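Long-range contacts in endoglucanase (Clostridium thermocellum, PDB 2E4T), which probably hydrolyses internal beta-1,4-glucosidic bonds of cellulose and xyloglucan through the family 44 catalytic domain held here, one piece of a larger modular enzyme: residues L277-V282 and K354-E359; Y181-E186 and A225-P230. All coordinates share one frame; numbering follows the deposited sequence.

Contact 1: residues L277-V282 and K354-E359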
ATOM      1  N   LEU A 277      12.669  12.697   2.167  1.00  5.95           N
ATOM      2  CA  LEU A 277      11.963  11.446   1.890  1.00  5.69           C
ATOM      3  C   LEU A 277      11.378  10.990   3.226  1.00  5.46           C
ATOM      4  O   LEU A 277      12.145  10.716   4.155  1.00  6.42           O
ATOM      5  CB  LEU A 277      12.904  10.368   1.386  1.00  6.01           C
ATOM      6  CG  LEU A 277      12.267   9.002   1.122  1.00  6.09           C
ATOM      7  CD1 LEU A 277      11.254   9.052  -0.033  1.00  6.67           C
ATOM      8  CD2 LEU A 277      13.293   7.940   0.944  1.00  6.66           C
ATOM      9  N   ASP A 278      10.047  10.900   3.300  1.00  5.45           N
ATOM     10  CA  ASP A 278       9.421  10.417   4.526  1.00  5.57           C
ATOM     11  C   ASP A 278       9.141   8.921   4.486  1.00  5.16           C
ATOM     12  O   ASP A 278       9.231   8.247   5.537  1.00  5.70           O
ATOM     13  CB  ASP A 278       8.140  11.184   4.806  1.00  6.11           C
ATOM     14  CG  ASP A 278       8.444  12.637   5.067  1.00  6.25           C
ATOM     15  OD1 ASP A 278       8.847  12.946   6.223  1.00  9.12           O
ATOM     16  OD2 ASP A 278       8.317  13.450   4.119  1.00  6.45           O
ATOM     17  N   VAL A 279       8.774   8.409   3.312  1.00  5.35           N
ATOM     18  CA  VAL A 279       8.278   7.055   3.199  1.00  5.14           C
ATOM     19  C   VAL A 279       8.848   6.410   1.930  1.00  5.04           C
ATOM     20  O   VAL A 279       8.630   6.909   0.828  1.00  5.97           O
ATOM     21  CB  VAL A 279       6.739   6.999   3.148  1.00  5.24           C
ATOM     22  CG1 VAL A 279       6.281   5.565   3.277  1.00  5.86           C
ATOM     23  CG2 VAL A 279       6.102   7.873   4.226  1.00  5.58           C
ATOM     24  N   LEU A 280       9.595   5.319   2.117  1.00  4.81           N
ATOM     25  CA  LEU A 280      10.021   4.457   1.012  1.00  5.03           C
ATOM     26  C   LEU A 280       8.787   3.679   0.553  1.00  5.05           C
ATOM     27  O   LEU A 280       8.160   3.000   1.355  1.00  5.98           O
ATOM     28  CB  LEU A 280      11.121   3.513   1.501  1.00  4.88           C
ATOM     29  CG  LEU A 280      11.655   2.566   0.435  1.00  5.77           C
ATOM     30  CD1 LEU A 280      12.465   3.331  -0.613  1.00  7.67           C
ATOM     31  CD2 LEU A 280      12.533   1.486   1.073  1.00  6.47           C
ATOM     32  N   ASP A 281       8.463   3.819  -0.737  1.00  5.32           N
ATOM     33  CA  ASP A 281       7.161   3.381  -1.291  1.00  5.57           C
ATOM     34  C   ASP A 281       7.422   2.428  -2.437  1.00  4.81           C
ATOM     35  O   ASP A 281       8.120   2.797  -3.421  1.00  5.66           O
ATOM     36  CB  ASP A 281       6.502   4.705  -1.844  1.00  6.61           C
ATOM     37  CG  ASP A 281       5.229   4.511  -2.595  1.00  6.48           C
ATOM     38  OD1 ASP A 281       4.972   3.377  -3.071  1.00  7.44           O
ATOM     39  OD2 ASP A 281       4.468   5.514  -2.668  1.00  7.97           O
ATOM     40  N   VAL A 282       6.925   1.195  -2.314  1.00  4.86           N
ATOM     41  CA  VAL A 282       7.100   0.215  -3.361  1.00  4.80           C
ATOM     42  C   VAL A 282       5.746  -0.491  -3.630  1.00  4.55           C
ATOM     43  O   VAL A 282       4.830  -0.492  -2.797  1.00  4.98           O
ATOM     44  CB  VAL A 282       8.177  -0.846  -3.031  1.00  5.98           C
ATOM     45  CG1 VAL A 282       9.552  -0.197  -2.881  1.00  7.08           C
ATOM     46  CG2 VAL A 282       7.789  -1.641  -1.754  1.00  7.68           C
ATOM     47  N   LYS A 354      10.023   5.729   6.779  1.00  5.28           N
ATOM     48  CA  LYS A 354       8.947   4.780   6.926  1.00  5.20           C
ATOM     49  C   LYS A 354       8.855   3.893   5.653  1.00  5.13           C
ATOM     50  O   LYS A 354       9.553   4.172   4.657  1.00  5.38           O
ATOM     51  CB  LYS A 354       7.614   5.545   7.139  1.00  6.21           C
ATOM     52  CG  LYS A 354       7.621   6.391   8.396  1.00  7.52           C
ATOM     53  CD  LYS A 354       6.513   7.444   8.466  1.00  8.77           C
ATOM     54  CE  LYS A 354       6.541   8.273   9.699  1.00  9.17           C
ATOM     55  NZ  LYS A 354       5.330   9.008   9.995  0.60 10.04           N
ATOM     56  N   LEU A 355       8.028   2.853   5.704  1.00  5.40           N
ATOM     57  CA  LEU A 355       7.891   1.921   4.578  1.00  5.30           C
ATOM     58  C   LEU A 355       6.409   1.792   4.208  1.00  4.82           C
ATOM     59  O   LEU A 355       5.569   1.563   5.103  1.00  5.44           O
ATOM     60  CB  LEU A 355       8.476   0.552   4.965  1.00  5.72           C
ATOM     61  CG  LEU A 355       8.355  -0.540   3.904  1.00  6.11           C
ATOM     62  CD1 LEU A 355       9.115  -0.182   2.631  1.00  7.40           C
ATOM     63  CD2 LEU A 355       8.902  -1.854   4.443  1.00  7.23           C
ATOM     64  N   ALA A 356       6.100   1.914   2.908  1.00  4.82           N
ATOM     65  CA  ALA A 356       4.724   1.734   2.460  1.00  4.71           C
ATOM     66  C   ALA A 356       4.699   0.791   1.262  1.00  4.75           C
ATOM     67  O   ALA A 356       5.577   0.830   0.395  1.00  5.41           O
ATOM     68  CB  ALA A 356       4.089   3.073   2.072  1.00  5.68           C
ATOM     69  N   ILE A 357       3.629  -0.019   1.217  1.00  4.59           N
ATOM     70  CA  ILE A 357       3.356  -0.933   0.096  1.00  4.43           C
ATOM     71  C   ILE A 357       2.096  -0.377  -0.565  1.00  4.42           C
ATOM     72  O   ILE A 357       0.978  -0.643  -0.129  1.00  4.97           O
ATOM     73  CB  ILE A 357       3.177  -2.392   0.547  1.00  5.14           C
ATOM     74  CG1 ILE A 357       4.276  -2.828   1.537  1.00  6.12           C
ATOM     75  CG2 ILE A 357       3.081  -3.257  -0.677  1.00  5.99           C
ATOM     76  CD1 ILE A 357       5.698  -2.771   1.027  1.00  6.88           C
ATOM     77  N   THR A 358       2.301   0.475  -1.604  1.00  4.58           N
ATOM     78  CA  THR A 358       1.201   1.283  -2.107  1.00  4.98           C
ATOM     79  C   THR A 358       0.387   0.612  -3.239  1.00  4.70           C
ATOM     80  O   THR A 358      -0.670   1.147  -3.614  1.00  4.76           O
ATOM     81  CB  THR A 358       1.679   2.670  -2.535  1.00  5.02           C
ATOM     82  OG1 THR A 358       2.634   2.533  -3.570  1.00  6.62           O
ATOM     83  CG2 THR A 358       2.131   3.481  -1.334  1.00  5.98           C
ATOM     84  N   GLU A 359       0.840  -0.544  -3.722  1.00  4.77           N
ATOM     85  CA  GLU A 359       0.001  -1.420  -4.518  1.00  4.55           C
ATOM     86  C   GLU A 359       0.426  -2.842  -4.168  1.00  4.64           C
ATOM     87  O   GLU A 359       1.637  -3.127  -4.047  1.00  4.95           O
ATOM     88  CB  GLU A 359       0.145  -1.267  -6.035  1.00  4.97           C
ATOM     89  CG  GLU A 359      -0.269   0.093  -6.539  1.00  5.15           C
ATOM     90  CD  GLU A 359      -0.185   0.279  -8.041  1.00  5.18           C
ATOM     91  OE1 GLU A 359      -0.174  -0.737  -8.795  1.00  6.12           O
ATOM     92  OE2 GLU A 359      -0.186   1.470  -8.479  1.00  5.76           O
TER
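Val-279 to Val-282 pair residue for residue with Lys-354 to Ile-357 as parallel strands, their axes 22° apart and 4.3 Å at closest approach. Five backbone bonds join them, from Lys-354 N to Asp-278 O at 2.9 Å at one end to Thr-358 N with Val-282 O at the other. CA-H groups of both strands add contacts to the same carbonyls, as where Ile-357 CA comes 3.3 Å from Val-282 O. On one face, Val-279 CG1, anti to its backbone N (chi1 -170°), crosses to Ala-356 CB at 3.5 Å. Farther along, the side chains of Asp-281 and Thr-358 cross at about a right angle, Asp-281 OD2 lying 3.4 Å from Thr-358 CG2; Thr-358 OG1 approaches Asp-281 OD1, but the position of OG1 is uncertain and the bond doubtful. On the opposite face, Leu-280 and Leu-355 lie side by side, pointing the same way, with CD2 of the first 4.1 Å from CD1 of the second. Val-282 and Ile-357 repeat this, CG2 to CD1 at 3.7 Å. Helices 257-272 and 338-349 cover this leucine face, as the outer layer of a TIM barrel does, and the Val-279 and Asp-281 face turns inward. The chemistry is therefore split: hydrocarbon meets the helices on the Leu-280 face, while the inward face brings a buried carboxylate against Thr-358 CG2.

Contact 2: residues Y181-E186 and A225-P230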
ATOM      1  N   TYR A 181       2.075  12.937  -0.254  1.00  4.85           N
ATOM      2  CA  TYR A 181       2.177  13.068  -1.687  1.00  4.94           C
ATOM      3  C   TYR A 181       3.199  12.087  -2.186  1.00  5.03           C
ATOM      4  O   TYR A 181       4.259  11.874  -1.580  1.00  5.72           O
ATOM      5  CB  TYR A 181       2.617  14.494  -2.088  1.00  5.49           C
ATOM      6  CG  TYR A 181       1.597  15.542  -1.695  1.00  5.04           C
ATOM      7  CD1 TYR A 181       0.463  15.755  -2.464  1.00  5.58           C
ATOM      8  CD2 TYR A 181       1.735  16.251  -0.500  1.00  5.88           C
ATOM      9  CE1 TYR A 181      -0.514  16.696  -2.081  1.00  5.76           C
ATOM     10  CE2 TYR A 181       0.771  17.153  -0.094  1.00  6.25           C
ATOM     11  CZ  TYR A 181      -0.374  17.369  -0.872  1.00  5.64           C
ATOM     12  OH  TYR A 181      -1.356  18.261  -0.523  1.00  6.52           O
ATOM     13  N   SER A 182       2.902  11.491  -3.367  1.00  5.07           N
ATOM     14  CA  SER A 182       3.826  10.567  -4.016  1.00  5.75           C
ATOM     15  C   SER A 182       4.551  11.241  -5.173  1.00  5.27           C
ATOM     16  O   SER A 182       3.954  12.049  -5.914  1.00  5.42           O
ATOM     17  CB  SER A 182       3.019   9.373  -4.563  1.00  6.84           C
ATOM     18  OG  SER A 182       3.787   8.416  -5.263  0.60  4.87           O
ATOM     19  N   ILE A 183       5.820  10.854  -5.335  1.00  5.22           N
ATOM     20  CA  ILE A 183       6.626  11.295  -6.481  1.00  5.24           C
ATOM     21  C   ILE A 183       6.224  10.390  -7.700  1.00  5.31           C
ATOM     22  O   ILE A 183       6.884   9.419  -8.040  1.00  6.05           O
ATOM     23  CB  ILE A 183       8.108  11.220  -6.176  1.00  5.41           C
ATOM     24  CG1 ILE A 183       8.455  12.025  -4.917  1.00  6.57           C
ATOM     25  CG2 ILE A 183       8.892  11.832  -7.354  0.60  9.70           C
ATOM     26  CD1 ILE A 183       9.742  11.733  -4.298  0.60  5.79           C
ATOM     27  N   ASP A 184       5.083  10.732  -8.294  1.00  5.31           N
ATOM     28  CA  ASP A 184       4.635  10.002  -9.496  1.00  5.19           C
ATOM     29  C   ASP A 184       4.410   8.511  -9.169  1.00  4.79           C
ATOM     30  O   ASP A 184       4.017   8.168  -8.032  1.00  6.09           O
ATOM     31  CB  ASP A 184       5.587  10.296 -10.676  1.00  5.34           C
ATOM     32  CG  ASP A 184       4.951  10.249 -12.042  1.00  5.30           C
ATOM     33  OD1 ASP A 184       4.606   9.122 -12.482  1.00  5.29           O
ATOM     34  OD2 ASP A 184       4.808  11.331 -12.678  1.00  6.36           O
ATOM     35  N   ASN A 185       4.578   7.683 -10.188  1.00  4.85           N
ATOM     36  CA  ASN A 185       4.177   6.289 -10.129  1.00  4.71           C
ATOM     37  C   ASN A 185       5.115   5.514 -11.070  1.00  4.69           C
ATOM     38  O   ASN A 185       5.257   5.860 -12.229  1.00  5.52           O
ATOM     39  CB  ASN A 185       2.739   6.154 -10.700  1.00  5.12           C
ATOM     40  CG  ASN A 185       2.237   4.722 -10.600  1.00  5.04           C
ATOM     41  OD1 ASN A 185       2.067   4.185  -9.459  1.00  6.84           O
ATOM     42  ND2 ASN A 185       2.070   4.065 -11.740  1.00  5.69           N
ATOM     43  N   GLU A 186       5.733   4.452 -10.543  1.00  4.76           N
ATOM     44  CA  GLU A 186       6.459   3.469 -11.361  1.00  5.05           C
ATOM     45  C   GLU A 186       7.380   4.144 -12.372  1.00  4.76           C
ATOM     46  O   GLU A 186       7.296   3.912 -13.588  1.00  4.86           O
ATOM     47  CB  GLU A 186       5.505   2.464 -12.022  1.00  4.88           C
ATOM     48  CG  GLU A 186       4.722   1.698 -10.944  1.00  5.40           C
ATOM     49  CD  GLU A 186       3.905   0.557 -11.457  1.00  5.48           C
ATOM     50  OE1 GLU A 186       3.745   0.373 -12.699  1.00  6.22           O
ATOM     51  OE2 GLU A 186       3.372  -0.203 -10.580  1.00  5.82           O
ATOM     52  N   ALA A 225       3.720  17.824   5.197  1.00  6.56           N
ATOM     53  CA  ALA A 225       3.309  16.749   4.285  1.00  6.52           C
ATOM     54  C   ALA A 225       4.420  15.710   4.170  1.00  6.24           C
ATOM     55  O   ALA A 225       5.612  16.061   4.155  1.00  8.05           O
ATOM     56  CB  ALA A 225       2.990  17.356   2.922  1.00  8.24           C
ATOM     57  N   GLU A 226       4.011  14.456   4.039  1.00  5.69           N
ATOM     58  CA  GLU A 226       4.972  13.357   3.886  1.00  5.30           C
ATOM     59  C   GLU A 226       5.176  13.062   2.413  1.00  5.31           C
ATOM     60  O   GLU A 226       4.185  12.936   1.667  1.00  6.89           O
ATOM     61  CB  GLU A 226       4.447  12.118   4.620  1.00  5.57           C
ATOM     62  CG  GLU A 226       4.569  12.305   6.109  1.00  6.47           C
ATOM     63  CD  GLU A 226       4.054  11.133   6.929  1.00  6.85           C
ATOM     64  OE1 GLU A 226       2.995  10.554   6.603  1.00  7.31           O
ATOM     65  OE2 GLU A 226       4.716  10.782   7.909  1.00 11.60           O
ATOM     66  N   ILE A 227       6.444  12.910   2.035  1.00  5.11           N
ATOM     67  CA  ILE A 227       6.800  12.556   0.659  1.00  4.97           C
ATOM     68  C   ILE A 227       7.125  11.079   0.584  1.00  4.77           C
ATOM     69  O   ILE A 227       7.950  10.533   1.345  1.00  5.27           O
ATOM     70  CB  ILE A 227       8.026  13.428   0.210  1.00  5.64           C
ATOM     71  CG1 ILE A 227       7.595  14.874   0.016  1.00  7.15           C
ATOM     72  CG2 ILE A 227       8.674  12.828  -1.039  1.00  6.62           C
ATOM     73  CD1 ILE A 227       6.738  15.083  -1.309  1.00  9.37           C
ATOM     74  N   PHE A 228       6.451  10.427  -0.389  1.00  4.98           N
ATOM     75  CA  PHE A 228       6.567   9.005  -0.667  1.00  4.73           C
ATOM     76  C   PHE A 228       7.283   8.809  -2.010  1.00  4.92           C
ATOM     77  O   PHE A 228       6.932   9.472  -3.005  1.00  5.46           O
ATOM     78  CB  PHE A 228       5.148   8.385  -0.849  1.00  4.92           C
ATOM     79  CG  PHE A 228       4.322   8.239   0.400  1.00  5.10           C
ATOM     80  CD1 PHE A 228       3.965   9.336   1.175  1.00  5.19           C
ATOM     81  CD2 PHE A 228       3.861   6.978   0.776  1.00  5.12           C
ATOM     82  CE1 PHE A 228       3.164   9.188   2.300  1.00  5.57           C
ATOM     83  CE2 PHE A 228       3.039   6.833   1.893  1.00  5.79           C
ATOM     84  CZ  PHE A 228       2.702   7.954   2.670  1.00  5.83           C
ATOM     85  N   GLY A 229       8.227   7.868  -2.049  1.00  4.99           N
ATOM     86  CA  GLY A 229       8.810   7.486  -3.313  1.00  5.20           C
ATOM     87  C   GLY A 229       9.669   6.257  -3.103  1.00  4.65           C
ATOM     88  O   GLY A 229       9.983   5.904  -1.957  1.00  5.03           O
ATOM     89  N   PRO A 230      10.041   5.574  -4.200  1.00  4.94           N
ATOM     90  CA  PRO A 230       9.807   5.965  -5.588  1.00  5.07           C
ATOM     91  C   PRO A 230       8.590   5.342  -6.268  1.00  4.99           C
ATOM     92  O   PRO A 230       8.427   5.511  -7.475  1.00  6.06           O
ATOM     93  CB  PRO A 230      11.142   5.577  -6.327  1.00  5.73           C
ATOM     94  CG  PRO A 230      11.955   4.774  -5.315  1.00  5.64           C
ATOM     95  CD  PRO A 230      11.003   4.461  -4.132  1.00  5.64           C
TER
HETATM   96  O   HOH W   1       9.313   8.107  -8.070  1.00  6.13           O
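Tyr-181 and Ile-227 face each other across two parallel strands inclined at 30°, and their side chains rise on the same face of the sheet. From the backbone of Tyr-181, N bonds to Glu-226 O and O receives Phe-228 N. Its CB lies 4.2 Å from Ile-227 CD1, a loose touch. CG, anti to the carbonyl carbon (chi1 -64°), starts a ring that presents its edge to Ala-225, whose CB lies near the ring plane, 3.8 Å from Tyr-181 CD2 and 3.7 Å from CE2. Ile-107 and Leu-109 of the next strand, and Val-218 of helix 204-221, also touch this side chain. That helix links the two strands and covers the Tyr-181 and Ile-227 face, making a beta-alpha-beta crossover of the TIM barrel. Under it, Ile-183 CD1 lies 3.6 Å from Ile-227 CG2, the side chains crossing at about a right angle; Ile-183 has a second conformer, which leaves this touch less certain. Phe-228 leaves by the other face, toward the barrel interior, with its CD1 3.8 Å from Tyr-181 O in an oblique approach. Past Ile-183 N, bonded to Phe-228 O, the strands part: Ile-183 centres an inverse gamma turn, closed by a weak bond from Asp-184 N to Ser-182 O, and a cis peptide precedes Pro-230. A water bridges the two segments, donating to Ile-183 O and to Pro-230 O, each at 2.8 Å. Asp-184 OD1 takes Asn-185 N at 2.7 Å, as well as Thr-49 and Trp-190, which pins the start of the loop.

Both contacts are buried pairings in the eight-stranded parallel sheet of the barrel, their centres about 8 Å apart. Contact 2 closes in the chain before contact 1 opens, and strands 226-232 and 279-284, one from each, are neighbours. Contact 1 stays paired further toward the C-terminal ends of its strands; contact 2 gives way there to a turn and a bridging water. At the N-terminal ends polar chemistry joins them: in one of two conformers Lys-354 NZ forms a salt bridge with Glu-226 OE2, while Glu-226 OE1 bonds Tyr-387; Asp-278 OD2, salt-bridged to Lys-219, probably accepts Ile-227 N. Apolar groups dominate the helix-covered faces of both, aliphatic in contact 1 and partly aromatic in contact 2.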